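Local coordinates for protein truncated hemoglobin from geobacillus stearothermophilus (Geobacillus stearothermophilus, PDB 2BKM) that binds heme as a truncated globin and probably carries or stores dioxygen at the heme iron, at residues L52-G57 and L61-H66; P31-I36 and A85-A90; A95-G100 and P104-F109. All blocks are in the same frame, centred on the assembly; numbering follows the deposited sequence. Where two conformers were deposited one is given.

Contact 1 of 3, residues L52-G57 and L61-H66; sequences LTQYLG and LYTAEH. With HEM (protoporphyrin IX containing Fe), chain D.
Q54 reaches across to the first turn of helix 61-66, and its amide makes all the hydrogen bonds between 52-57 and 61-66. With CG anti to the backbone N (chi1 171°) and an extended chain beyond it, the side chain carries its carboxamide to T63, whose side chain it crosses at nearly a right angle. Q54 OE1 takes the amide N of T63 at 2.9 Å on a lone pair in the carbonyl plane, in a nearly straight bond (166°). The N of Y62 adds a weak, bent bond to the same Q54 OE1 at 2.9 Å. Such early amides have no helical acceptor of their own, and glutamine suits the place because its carbonyl can accept from them while its NH2 donates: Q54 NE2 meets T63 OG1 at 2.9 Å, that oxygen lying 25° out of the amide plane. Beside this grip, T53 CG2 packs on L61 CD1 at 3.8 Å, while T53 OG1 turns back to the K49 carbonyl. The Y62 ring leads away from Q54, and Y62 OH donates to heme propionate O2D at 2.5 Å. Glycine at G57 tolerates the positive phi of the Schellman turn ending helix 42-55. Through L52, and L56 just after its end, that helix packs on helices 12-29 and 104-120, so helix 61-66 is tied by Q54 to the globin core's edge.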
# COMPACT_ATOMS: atom_id res chain seq x y z
N LEU A 52 -6.94 -1.69 -0.04
CA LEU A 52 -6.85 -0.41 0.64
C LEU A 52 -8.25 0.12 0.93
O LEU A 52 -8.48 0.71 1.98
CB LEU A 52 -6.08 0.58 -0.21
CG LEU A 52 -4.57 0.29 -0.30
CD1 LEU A 52 -3.96 1.29 -1.23
CD2 LEU A 52 -3.93 0.35 1.09
N THR A 53 -9.20 -0.19 0.05
CA THR A 53 -10.59 0.20 0.30
C THR A 53 -11.06 -0.40 1.62
O THR A 53 -11.56 0.30 2.49
CB THR A 53 -11.46 -0.29 -0.89
OG1 THR A 53 -11.08 0.44 -2.06
CG2 THR A 53 -12.95 -0.07 -0.55
N GLN A 54 -10.85 -1.69 1.78
CA GLN A 54 -11.26 -2.37 2.98
C GLN A 54 -10.45 -1.92 4.19
O GLN A 54 -10.99 -1.70 5.25
CB GLN A 54 -11.11 -3.87 2.68
CG GLN A 54 -11.27 -4.84 3.78
CD GLN A 54 -11.19 -6.23 3.23
OE1 GLN A 54 -11.64 -6.50 2.12
NE2 GLN A 54 -10.61 -7.14 4.00
N TYR A 55 -9.15 -1.78 4.00
CA TYR A 55 -8.25 -1.38 5.05
C TYR A 55 -8.63 -0.04 5.63
O TYR A 55 -8.45 0.18 6.82
CB TYR A 55 -6.91 -1.24 4.39
CG TYR A 55 -5.70 -0.88 5.19
CD1 TYR A 55 -5.16 0.41 5.13
CD2 TYR A 55 -5.05 -1.84 5.94
CE1 TYR A 55 -3.99 0.71 5.73
CE2 TYR A 55 -3.84 -1.54 6.57
CZ TYR A 55 -3.33 -0.26 6.46
OH TYR A 55 -2.15 0.03 7.07
N LEU A 56 -9.16 0.84 4.78
CA LEU A 56 -9.51 2.18 5.22
C LEU A 56 -10.89 2.27 5.82
O LEU A 56 -11.32 3.37 6.18
CB LEU A 56 -9.39 3.13 4.04
CG LEU A 56 -7.99 3.52 3.52
CD1 LEU A 56 -8.13 3.94 2.11
CD2 LEU A 56 -7.53 4.70 4.29
N GLY A 57 -11.62 1.16 5.82
CA GLY A 57 -12.97 1.17 6.40
C GLY A 57 -14.05 1.25 5.34
O GLY A 57 -15.23 1.43 5.65
N LEU A 61 -13.96 -5.23 -0.01
CA LEU A 61 -13.81 -5.69 -1.38
C LEU A 61 -12.78 -6.77 -1.55
O LEU A 61 -12.89 -7.65 -2.42
CB LEU A 61 -13.42 -4.52 -2.25
CG LEU A 61 -14.43 -3.37 -2.33
CD1 LEU A 61 -13.94 -2.37 -3.36
CD2 LEU A 61 -15.82 -3.88 -2.68
N TYR A 62 -11.71 -6.68 -0.77
CA TYR A 62 -10.64 -7.62 -0.92
C TYR A 62 -11.06 -9.01 -0.43
O TYR A 62 -10.88 -9.99 -1.14
CB TYR A 62 -9.38 -7.11 -0.18
CG TYR A 62 -8.23 -8.08 -0.30
CD1 TYR A 62 -7.28 -7.97 -1.32
CD2 TYR A 62 -8.13 -9.19 0.57
CE1 TYR A 62 -6.23 -8.88 -1.44
CE2 TYR A 62 -7.08 -10.11 0.45
CZ TYR A 62 -6.15 -9.95 -0.54
OH TYR A 62 -5.16 -10.89 -0.64
N THR A 63 -11.63 -9.05 0.77
CA THR A 63 -12.05 -10.34 1.33
C THR A 63 -13.03 -11.02 0.39
O THR A 63 -12.93 -12.23 0.14
CB THR A 63 -12.62 -10.16 2.70
OG1 THR A 63 -11.54 -9.82 3.59
CG2 THR A 63 -13.23 -11.48 3.20
N ALA A 64 -13.94 -10.23 -0.17
CA ALA A 64 -15.01 -10.77 -1.03
C ALA A 64 -14.41 -11.55 -2.18
O ALA A 64 -14.92 -12.58 -2.58
CB ALA A 64 -15.90 -9.65 -1.55
N GLU A 65 -13.31 -11.06 -2.73
CA GLU A 65 -12.73 -11.74 -3.86
C GLU A 65 -11.59 -12.68 -3.53
O GLU A 65 -11.39 -13.67 -4.25
CB GLU A 65 -12.30 -10.72 -4.93
CG GLU A 65 -11.85 -11.35 -6.23
CD GLU A 65 -11.41 -10.33 -7.27
OE1 GLU A 65 -11.98 -9.22 -7.31
OE2 GLU A 65 -10.53 -10.68 -8.08
N HIS A 66 -10.81 -12.38 -2.49
CA HIS A 66 -9.59 -13.14 -2.26
C HIS A 66 -9.51 -13.81 -0.90
O HIS A 66 -8.54 -14.51 -0.63
CB HIS A 66 -8.37 -12.20 -2.41
CG HIS A 66 -8.43 -11.36 -3.64
ND1 HIS A 66 -8.14 -11.86 -4.89
CD2 HIS A 66 -8.78 -10.07 -3.82
CE1 HIS A 66 -8.30 -10.91 -5.79
NE2 HIS A 66 -8.70 -9.81 -5.17
CHA HEM D . 1.20 -8.42 -2.59
CHB HEM D . 5.63 -6.67 -1.91
CHC HEM D . 3.92 -4.08 1.81
CHD HEM D . -0.56 -5.06 0.41
C1A HEM D . 2.53 -8.12 -2.72
C2A HEM D . 3.39 -8.72 -3.72
C3A HEM D . 4.61 -8.24 -3.53
C4A HEM D . 4.56 -7.33 -2.41
CMA HEM D . 5.86 -8.57 -4.36
CAA HEM D . 2.94 -9.71 -4.80
CBA HEM D . 2.10 -8.98 -5.83
CGA HEM D . 1.31 -9.90 -6.74
O1A HEM D . 1.48 -11.16 -6.71
O2A HEM D . 0.46 -9.38 -7.51
C1B HEM D . 5.55 -5.86 -0.82
C2B HEM D . 6.68 -5.24 -0.16
C3B HEM D . 6.20 -4.55 0.88
C4B HEM D . 4.76 -4.68 0.93
CMB HEM D . 8.15 -5.32 -0.60
CAB HEM D . 7.04 -3.73 1.84
CBB HEM D . 6.71 -3.58 3.13
C1C HEM D . 2.55 -4.04 1.70
C2C HEM D . 1.67 -3.16 2.44
C3C HEM D . 0.44 -3.48 2.03
C4C HEM D . 0.52 -4.52 1.03
CMC HEM D . 2.09 -2.09 3.49
CAC HEM D . -0.91 -2.84 2.42
CBC HEM D . -1.09 -1.95 3.38
C1D HEM D . -0.49 -6.07 -0.49
C2D HEM D . -1.64 -6.76 -1.02
C3D HEM D . -1.09 -7.80 -1.92
C4D HEM D . 0.34 -7.68 -1.84
CMD HEM D . -3.12 -6.44 -0.73
CAD HEM D . -1.89 -8.79 -2.74
CBD HEM D . -1.96 -10.13 -1.99
CGD HEM D . -2.64 -11.11 -2.92
O1D HEM D . -1.96 -11.67 -3.84
O2D HEM D . -3.88 -11.26 -2.76
NA HEM D . 3.29 -7.28 -1.94
NB HEM D . 4.42 -5.50 -0.11
NC HEM D . 1.83 -4.83 0.84
ND HEM D . 0.66 -6.65 -1.00
FE HEM D . 2.54 -6.08 -0.54

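Contact 2 of 3, residues P31-I36 and A85-A90; sequences PDLRPI and AEAWLA. With HEM (protoporphyrin IX containing Fe), chain D; OXY (oxygen molecule), chain C; ACT (acetate ion), chain E.
The distal heme pocket of this truncated globin is walled here by helix 82-98, against which L33 and D32 of the 31-36 loop pack. A87 presents only a methyl, small enough for the loop to come close: A87 CB meets L33 CG at 3.9 Å and D32 CB at 3.9 Å. L33 pushes its CD1 branch to 3.9 Å from W88 CA, and its other branch, CD2, faces a heme methyl. W88 has CG anti to the backbone N (chi1 -169°), and with chi2 at 103° the indole lays one face over the porphyrin, W88 CD1 3.4 Å from heme C3B, and turns NE1 to the iron-bound ligand. Dioxygen and an acetate are modelled in overlapping space, probably as alternative occupants, and W88 NE1 is placed to donate to either; its bond to OXY O1 is 2.6 Å, that to OXY O2 3.1 Å and straighter (173°). A tryptophan here, as in group II truncated hemoglobins, offers both a broad apolar face and one N-H. I36 CD1 also touches heme CMB at 3.8 Å. The loop links helix 12-29 to helix 42-55; behind W88 stand F23 of the first, edge-to-face, and L113 of helix 104-120.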
# COMPACT_ATOMS: atom_id res chain seq x y z
N PRO A 31 14.20 0.25 -8.21
CA PRO A 31 15.12 -0.90 -8.28
C PRO A 31 15.06 -1.90 -7.10
O PRO A 31 15.42 -3.08 -7.25
CB PRO A 31 16.49 -0.24 -8.37
CG PRO A 31 16.30 1.09 -7.77
CD PRO A 31 14.93 1.53 -8.16
N ASP A 32 14.61 -1.45 -5.93
CA ASP A 32 14.50 -2.36 -4.81
C ASP A 32 13.21 -3.15 -4.83
O ASP A 32 13.08 -4.12 -4.06
CB ASP A 32 14.59 -1.63 -3.49
CG ASP A 32 15.93 -1.02 -3.27
OD1 ASP A 32 16.93 -1.74 -3.52
OD2 ASP A 32 16.00 0.16 -2.86
N LEU A 33 12.26 -2.72 -5.68
CA LEU A 33 10.96 -3.39 -5.74
C LEU A 33 10.68 -4.10 -7.03
O LEU A 33 10.14 -5.23 -7.02
CB LEU A 33 9.83 -2.38 -5.45
CG LEU A 33 10.01 -1.63 -4.14
CD1 LEU A 33 8.87 -0.65 -4.08
CD2 LEU A 33 9.98 -2.61 -3.00
N ARG A 34 11.03 -3.45 -8.14
CA ARG A 34 10.73 -3.92 -9.50
C ARG A 34 11.01 -5.41 -9.67
O ARG A 34 10.18 -6.11 -10.27
CB ARG A 34 11.50 -3.09 -10.54
CG ARG A 34 11.08 -3.34 -12.00
CD ARG A 34 12.17 -2.85 -12.97
NE ARG A 34 12.15 -3.51 -14.28
CZ ARG A 34 11.18 -4.30 -14.75
NH1 ARG A 34 10.08 -4.55 -14.05
NH2 ARG A 34 11.30 -4.84 -15.96
N PRO A 35 12.14 -5.93 -9.13
CA PRO A 35 12.37 -7.32 -9.52
C PRO A 35 11.48 -8.32 -8.78
O PRO A 35 11.28 -9.44 -9.31
CB PRO A 35 13.86 -7.55 -9.21
CG PRO A 35 14.42 -6.17 -8.79
CD PRO A 35 13.23 -5.44 -8.26
N ILE A 36 10.92 -7.95 -7.62
CA ILE A 36 10.11 -8.91 -6.86
C ILE A 36 8.61 -8.82 -7.13
O ILE A 36 7.83 -9.66 -6.70
CB ILE A 36 10.38 -8.91 -5.34
CG1 ILE A 36 9.90 -7.61 -4.66
CG2 ILE A 36 11.86 -9.18 -5.07
CD1 ILE A 36 9.66 -7.74 -3.14
N ALA A 85 10.95 -2.34 2.68
CA ALA A 85 9.81 -1.64 3.29
C ALA A 85 9.97 -0.14 3.12
O ALA A 85 8.97 0.54 2.77
CB ALA A 85 9.66 -1.99 4.74
N GLU A 86 11.18 0.36 3.30
CA GLU A 86 11.38 1.79 3.07
C GLU A 86 11.12 2.15 1.63
O GLU A 86 10.60 3.23 1.32
CB GLU A 86 12.78 2.25 3.47
CG GLU A 86 13.03 2.19 4.90
CD GLU A 86 12.20 3.19 5.66
OE1 GLU A 86 11.67 2.82 6.73
OE2 GLU A 86 12.14 4.34 5.19
N ALA A 87 11.54 1.30 0.71
CA ALA A 87 11.27 1.61 -0.69
C ALA A 87 9.78 1.66 -0.98
O ALA A 87 9.30 2.55 -1.72
CB ALA A 87 11.98 0.59 -1.59
N TRP A 88 9.03 0.69 -0.43
CA TRP A 88 7.60 0.66 -0.65
C TRP A 88 7.00 1.95 -0.09
O TRP A 88 6.22 2.62 -0.75
CB TRP A 88 7.07 -0.57 0.07
CG TRP A 88 5.66 -0.95 -0.23
CD1 TRP A 88 5.25 -1.98 -1.05
CD2 TRP A 88 4.47 -0.35 0.29
NE1 TRP A 88 3.88 -2.07 -1.05
CE2 TRP A 88 3.37 -1.10 -0.23
CE3 TRP A 88 4.22 0.69 1.20
CZ2 TRP A 88 2.04 -0.75 0.04
CZ3 TRP A 88 2.88 1.02 1.49
CH2 TRP A 88 1.81 0.28 0.92
N LEU A 89 7.39 2.28 1.14
CA LEU A 89 6.81 3.49 1.77
C LEU A 89 7.22 4.74 1.01
O LEU A 89 6.43 5.69 0.93
CB LEU A 89 7.24 3.58 3.24
CG LEU A 89 6.54 2.49 4.06
CD1 LEU A 89 7.27 2.42 5.39
CD2 LEU A 89 5.08 2.81 4.23
N ALA A 90 8.45 4.77 0.48
CA ALA A 90 8.87 5.96 -0.27
C ALA A 90 8.07 6.09 -1.55
O ALA A 90 7.70 7.21 -1.97
CB ALA A 90 10.36 5.86 -0.57
CHA HEM D . 1.20 -8.42 -2.59
CHB HEM D . 5.63 -6.67 -1.91
CHC HEM D . 3.92 -4.08 1.81
CHD HEM D . -0.56 -5.06 0.41
C1A HEM D . 2.53 -8.12 -2.72
C2A HEM D . 3.39 -8.72 -3.72
C3A HEM D . 4.61 -8.24 -3.53
C4A HEM D . 4.56 -7.33 -2.41
CMA HEM D . 5.86 -8.57 -4.36
CAA HEM D . 2.94 -9.71 -4.80
CBA HEM D . 2.10 -8.98 -5.83
CGA HEM D . 1.31 -9.90 -6.74
O1A HEM D . 1.48 -11.16 -6.71
O2A HEM D . 0.46 -9.38 -7.51
C1B HEM D . 5.55 -5.86 -0.82
C2B HEM D . 6.68 -5.24 -0.16
C3B HEM D . 6.20 -4.55 0.88
C4B HEM D . 4.76 -4.68 0.93
CMB HEM D . 8.15 -5.32 -0.60
CAB HEM D . 7.04 -3.73 1.84
CBB HEM D . 6.71 -3.58 3.13
C1C HEM D . 2.55 -4.04 1.70
C2C HEM D . 1.67 -3.16 2.44
C3C HEM D . 0.44 -3.48 2.03
C4C HEM D . 0.52 -4.52 1.03
CMC HEM D . 2.09 -2.09 3.49
CAC HEM D . -0.91 -2.84 2.42
CBC HEM D . -1.09 -1.95 3.38
C1D HEM D . -0.49 -6.07 -0.49
C2D HEM D . -1.64 -6.76 -1.02
C3D HEM D . -1.09 -7.80 -1.92
C4D HEM D . 0.34 -7.68 -1.84
CMD HEM D . -3.12 -6.44 -0.73
CAD HEM D . -1.89 -8.79 -2.74
CBD HEM D . -1.96 -10.13 -1.99
CGD HEM D . -2.64 -11.11 -2.92
O1D HEM D . -1.96 -11.67 -3.84
O2D HEM D . -3.88 -11.26 -2.76
NA HEM D . 3.29 -7.28 -1.94
NB HEM D . 4.42 -5.50 -0.11
NC HEM D . 1.83 -4.83 0.84
ND HEM D . 0.66 -6.65 -1.00
FE HEM D . 2.54 -6.08 -0.54
O1 OXY C . 2.71 -4.35 -1.48
O2 OXY C . 2.39 -4.31 -2.62
C ACT E . 1.71 -4.31 -2.98
O ACT E . 1.90 -3.19 -3.43
OXT ACT E . 2.20 -4.54 -1.89
CH3 ACT E . 0.91 -5.33 -3.70

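Contact 3 of 3, residues A95-G100 and P104-F109; sequences AMDEIG and PAREQF
R106 swings CG anti to its backbone nitrogen (chi1 179°) and then bends at chi2 (-147°), which lays its guanidinium over M96. The methionine CB sits above the centre of that flat group, 3.5 Å from R106 CZ, and its sulfur lies alongside the chain, with M96 SD 3.6 Å from R106 NE. M96 CG is anti to the carbonyl carbon and the chain extended beyond it, carrying M96 CE to the F109 ring in an off-centre CH-pi contact, 3.7 Å from F109 CD1. A long, unbranched, flexible residue can thus serve both a cation's face and an aromatic. These residues join the end of helix 82-98 to the start of helix 104-120, the helical hairpin of the globin G and H helices, roughly antiparallel. Helix 82-98 finishes in a Schellman motif at G100, where positive phi is easy for glycine. While M96 covers a face, D97 takes the edge. Both terminal nitrogens grip a single carboxylate oxygen, R106 NH2 at 2.7 Å from D97 OD1 and R106 NH1 at 3.1 Å from that same OD1. NH2 meets it nearly along the C-O bond, NH1 from above the carboxylate plane; carboxylate and guanidinium planes stand 41° apart. A water donates to D97 OD2 at 2.7 Å and weakly accepts from R106 NH1. On the chain side of the guanidinium is a long ion pair, R106 NE to E107 OE1 at 3.9 Å, and the L101 carbonyl accepts from R106 NH2. F109 in turn packs on L19 of helix 12-29 and on L52 and Y55 of helix 42-55.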
# COMPACT_ATOMS: atom_id res chain seq x y z
N ALA A 95 3.66 8.74 -4.35
CA ALA A 95 2.37 8.62 -5.03
C ALA A 95 1.34 9.53 -4.36
O ALA A 95 0.54 10.14 -5.07
CB ALA A 95 1.90 7.17 -5.00
N MET A 96 1.33 9.58 -3.02
CA MET A 96 0.42 10.49 -2.32
C MET A 96 0.71 11.90 -2.73
O MET A 96 -0.22 12.65 -3.03
CB MET A 96 0.52 10.33 -0.81
CG MET A 96 -0.03 9.01 -0.33
SD MET A 96 0.36 8.72 1.39
CE MET A 96 -0.76 7.39 1.76
N ASP A 97 1.99 12.26 -2.77
CA ASP A 97 2.34 13.64 -3.19
C ASP A 97 1.86 13.87 -4.63
O ASP A 97 1.28 14.95 -4.94
CB ASP A 97 3.83 13.87 -3.14
CG ASP A 97 4.40 13.85 -1.76
OD1 ASP A 97 3.67 13.95 -0.76
OD2 ASP A 97 5.65 13.74 -1.67
N GLU A 98 2.06 12.89 -5.49
CA GLU A 98 1.80 13.08 -6.93
C GLU A 98 0.33 13.33 -7.15
O GLU A 98 -0.02 14.12 -8.01
CB GLU A 98 2.23 11.85 -7.68
CG GLU A 98 1.95 11.89 -9.17
CD GLU A 98 2.55 10.69 -9.89
OE1 GLU A 98 2.13 10.44 -11.02
OE2 GLU A 98 3.44 10.01 -9.32
N ILE A 99 -0.53 12.65 -6.40
CA ILE A 99 -1.98 12.79 -6.64
C ILE A 99 -2.52 13.97 -5.88
O ILE A 99 -3.73 14.23 -5.89
CB ILE A 99 -2.77 11.52 -6.33
CG1 ILE A 99 -2.75 11.19 -4.80
CG2 ILE A 99 -2.22 10.36 -7.18
CD1 ILE A 99 -3.89 10.24 -4.42
N GLY A 100 -1.61 14.68 -5.21
CA GLY A 100 -1.97 15.84 -4.40
C GLY A 100 -2.75 15.52 -3.15
O GLY A 100 -3.51 16.37 -2.67
N PRO A 104 -3.98 15.77 7.31
CA PRO A 104 -3.94 14.85 8.43
C PRO A 104 -4.54 13.50 8.13
O PRO A 104 -4.06 12.51 8.69
CB PRO A 104 -4.68 15.61 9.56
CG PRO A 104 -5.47 16.64 8.81
CD PRO A 104 -4.73 17.00 7.61
N ALA A 105 -5.58 13.42 7.31
CA ALA A 105 -6.12 12.13 6.91
C ALA A 105 -5.08 11.39 6.09
O ALA A 105 -4.88 10.20 6.33
CB ALA A 105 -7.37 12.34 6.10
N ARG A 106 -4.39 12.06 5.18
CA ARG A 106 -3.27 11.39 4.51
C ARG A 106 -2.28 10.85 5.51
O ARG A 106 -1.84 9.69 5.37
CB ARG A 106 -2.55 12.36 3.60
CG ARG A 106 -1.39 11.68 2.93
CD ARG A 106 -0.34 12.64 2.74
NE ARG A 106 1.01 12.09 2.55
CZ ARG A 106 1.81 12.52 1.58
NH1 ARG A 106 3.04 12.01 1.52
NH2 ARG A 106 1.42 13.39 0.64
N GLU A 107 -1.90 11.65 6.51
CA GLU A 107 -0.83 11.16 7.38
C GLU A 107 -1.30 10.04 8.26
O GLU A 107 -0.52 9.13 8.59
CB GLU A 107 -0.22 12.30 8.21
CG GLU A 107 0.23 13.45 7.40
CD GLU A 107 1.37 13.19 6.50
OE1 GLU A 107 1.90 12.03 6.37
OE2 GLU A 107 1.77 14.22 5.89
N GLN A 108 -2.55 10.08 8.67
CA GLN A 108 -3.10 9.00 9.48
C GLN A 108 -3.06 7.70 8.66
O GLN A 108 -2.67 6.63 9.16
CB GLN A 108 -4.56 9.28 9.86
CG GLN A 108 -4.73 10.27 10.97
CD GLN A 108 -6.15 10.81 11.06
OE1 GLN A 108 -6.37 11.88 11.65
NE2 GLN A 108 -7.12 10.11 10.48
N PHE A 109 -3.49 7.80 7.42
CA PHE A 109 -3.45 6.64 6.52
C PHE A 109 -2.00 6.17 6.32
O PHE A 109 -1.70 4.98 6.45
CB PHE A 109 -4.08 7.09 5.19
CG PHE A 109 -4.05 6.08 4.09
CD1 PHE A 109 -4.25 6.53 2.79
CD2 PHE A 109 -3.91 4.71 4.32
CE1 PHE A 109 -4.28 5.63 1.71
CE2 PHE A 109 -3.95 3.81 3.24
CZ PHE A 109 -4.08 4.25 1.95
O HOH W 1 6.05 12.97 0.89

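Contacts 1 and 2 meet the heme at different places, contact 1 at a propionate and contact 2 on the distal face. Their centres are 23 Å apart, on opposite sides of the chain's centre, and contact 1 is nested within the loop that contact 2 closes. Contact 3 comes later in the sequence and shares helix 82-98 with contact 2, with about 5 Å between their nearest atoms. It touches contact 1 directly, where F109 CD2 packs on L56 CD2 at 3.6 Å. From contact 3, the side chain of F109 comes to about 6 Å from the heme.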